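Local coordinates for enhancer of mRNA-decapping protein 3 (Homo sapiens, PDB 2VC8) that binds single-stranded RNA and promotes mRNA decapping and degradation, here represented by its LSm domain, at residues Ala29-Val33 and Ser34-Ser38. Residues are numbered along the deposited sequence; the frame is centred on the assembly and turned at random. Where two conformers were deposited one is given.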
ATOM      1  N   ALA A  29       5.539   4.300  -2.920  1.00 17.83           N
ATOM      2  CA  ALA A  29       6.912   4.180  -2.416  1.00 17.19           C
ATOM      3  C   ALA A  29       7.155   2.880  -1.712  1.00 18.90           C
ATOM      4  O   ALA A  29       6.229   2.319  -1.113  1.00 19.22           O
ATOM      5  CB  ALA A  29       7.314   5.450  -1.504  1.00 20.12           C
ATOM      6  N   VAL A  30       8.406   2.393  -1.757  1.00 20.31           N
ATOM      7  CA  VAL A  30       8.822   1.222  -0.985  1.00 19.06           C
ATOM      8  C   VAL A  30      10.195   1.559  -0.407  1.00 24.81           C
ATOM      9  O   VAL A  30      11.105   1.905  -1.148  1.00 28.70           O
ATOM     10  CB  VAL A  30       8.942  -0.064  -1.839  1.00 24.86           C
ATOM     11  CG1 VAL A  30       9.490  -1.245  -1.026  1.00 33.74           C
ATOM     12  CG2 VAL A  30       7.625  -0.433  -2.491  1.00 22.84           C
ATOM     13  N   ASP A  31      10.364   1.427   0.892  1.00 21.82           N
ATOM     14  CA  ASP A  31      11.645   1.718   1.544  1.00 23.83           C
ATOM     15  C   ASP A  31      12.243   0.416   2.010  1.00 20.95           C
ATOM     16  O   ASP A  31      11.744  -0.183   2.975  1.00 23.47           O
ATOM     17  CB  ASP A  31      11.433   2.680   2.714  1.00 24.99           C
ATOM     18  CG  ASP A  31      12.734   3.022   3.430  1.00 31.24           C
ATOM     19  OD1 ASP A  31      13.726   2.305   3.240  1.00 31.48           O
ATOM     20  OD2 ASP A  31      12.729   3.980   4.225  1.00 38.58           O
ATOM     21  N   GLN A  32      13.304  -0.048   1.349  1.00 26.40           N
ATOM     22  CA  GLN A  32      13.910  -1.344   1.711  1.00 30.94           C
ATOM     23  C   GLN A  32      14.637  -1.334   3.052  1.00 32.51           C
ATOM     24  O   GLN A  32      14.752  -2.361   3.710  1.00 43.46           O
ATOM     25  CB  GLN A  32      14.872  -1.823   0.617  1.00 40.67           C
ATOM     26  CG  GLN A  32      14.182  -2.147  -0.681  1.00 46.73           C
ATOM     27  CD  GLN A  32      15.120  -2.842  -1.656  1.00 56.89           C
ATOM     28  OE1 GLN A  32      15.437  -2.305  -2.724  1.00 66.37           O
ATOM     29  NE2 GLN A  32      15.589  -4.033  -1.285  1.00 62.28           N
ATOM     30  N   VAL A  33      15.099  -0.172   3.476  1.00 28.03           N
ATOM     31  CA  VAL A  33      15.850  -0.102   4.727  1.00 28.74           C
ATOM     32  C   VAL A  33      14.910  -0.163   5.916  1.00 31.06           C
ATOM     33  O   VAL A  33      15.096  -0.983   6.797  1.00 30.82           O
ATOM     34  CB  VAL A  33      16.680   1.179   4.791  1.00 31.65           C
ATOM     35  CG1 VAL A  33      17.553   1.168   6.073  1.00 33.95           C
ATOM     36  CG2 VAL A  33      17.536   1.327   3.533  1.00 39.68           C
ATOM     37  N   SER A  34      13.893   0.690   5.932  1.00 33.12           N
ATOM     38  CA  SER A  34      12.906   0.685   7.015  0.50 26.85           C
ATOM     39  C   SER A  34      11.839  -0.404   6.803  1.00 21.16           C
ATOM     40  O   SER A  34      11.010  -0.646   7.673  1.00 26.88           O
ATOM     41  CB  SER A  34      12.256   2.051   7.144  0.50 33.98           C
ATOM     42  OG  SER A  34      13.219   3.023   7.526  0.50 36.18           O
ATOM     43  N   GLN A  35      11.849  -1.052   5.648  1.00 20.62           N
ATOM     44  CA  GLN A  35      10.922  -2.121   5.359  1.00 20.77           C
ATOM     45  C   GLN A  35       9.477  -1.616   5.396  1.00 17.23           C
ATOM     46  O   GLN A  35       8.601  -2.170   6.087  1.00 19.43           O
ATOM     47  CB  GLN A  35      11.133  -3.314   6.295  1.00 22.01           C
ATOM     48  CG  GLN A  35      12.508  -3.970   6.129  1.00 26.62           C
ATOM     49  CD  GLN A  35      12.719  -5.236   6.984  1.00 27.57           C
ATOM     50  OE1 GLN A  35      12.252  -5.333   8.107  1.00 39.92           O
ATOM     51  NE2 GLN A  35      13.426  -6.194   6.426  1.00 36.61           N
ATOM     52  N   THR A  36       9.221  -0.569   4.624  1.00 17.50           N
ATOM     53  CA  THR A  36       7.884   0.028   4.552  1.00 17.00           C
ATOM     54  C   THR A  36       7.375   0.097   3.121  1.00 15.28           C
ATOM     55  O   THR A  36       8.110   0.082   2.140  1.00 18.32           O
ATOM     56  CB  THR A  36       7.855   1.437   5.174  1.00 17.39           C
ATOM     57  OG1 THR A  36       8.633   2.291   4.386  1.00 19.78           O
ATOM     58  CG2 THR A  36       8.386   1.476   6.609  1.00 19.70           C
ATOM     59  N   ILE A  37       6.085   0.268   3.060  1.00 15.61           N
ATOM     60  CA  ILE A  37       5.386   0.442   1.815  0.50 17.02           C
ATOM     61  C   ILE A  37       4.354   1.578   1.965  1.00 14.27           C
ATOM     62  O   ILE A  37       3.655   1.667   2.996  1.00 15.49           O
ATOM     63  CB  ILE A  37       4.797  -0.882   1.409  0.50 17.07           C
ATOM     64  CG1 ILE A  37       4.168  -0.815   0.021  0.50 18.08           C
ATOM     65  CG2 ILE A  37       3.847  -1.386   2.500  0.50 20.63           C
ATOM     66  CD1 ILE A  37       3.758  -2.187  -0.482  0.50 20.27           C
ATOM     67  N   SER A  38       4.347   2.483   0.992  1.00 14.96           N
ATOM     68  CA  SER A  38       3.476   3.694   1.041  1.00 14.61           C
ATOM     69  C   SER A  38       2.407   3.623   0.009  1.00 13.23           C
ATOM     70  O   SER A  38       2.688   3.261  -1.164  1.00 15.60           O
ATOM     71  CB  SER A  38       4.318   4.951   0.808  1.00 16.30           C
ATOM     72  OG  SER A  38       5.406   5.040   1.751  1.00 17.23           O
TER
HETATM   73  O   HOH W   1      14.537   4.841   5.776  1.00 43.72           O
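A beta hairpin closed by an Asx turn and a G1 beta bulge brings D31 against S34, Q35 and T36. The D31 carboxylate folds over the turn, CG anti to its own N (chi1 -180°) and beside its carbonyl carbon, so that OD1 takes two backbone N-H groups from one face of the carboxylate: V33 N at 2.8 Å, nearly along the C-O axis, and S34 N at 3.1 Å, from above the plane. One water bridges the turn, donating to D31 OD2 and hydrogen-bonded to S34 OG. At the bulge D31 O receives T36 N in its carbonyl plane, on a lone pair, at 3.0 Å, and Q35 N more weakly; Q35 has the positive phi (61°) of the bulge's first position. A lysine in place of D31 would probably leave the N-H groups of V33 and S34 without their shared acceptor and the turn freer to move. The hairpin joins strands 22-31 and 36-39 of the Sm fold; beyond the turn, D31 N bonds T36 O at 2.9 Å and S38 N bonds A29 O at 2.8 Å. T36 OG1 lies 3.3 Å from D31 CB, and on the same face A29 CB meets the S38 side chain, whose OG bonds T55. V30 CG2 and I37 CG1 touch loosely on the other face (4.3 Å), where I37 also packs on W7, F56 and I61.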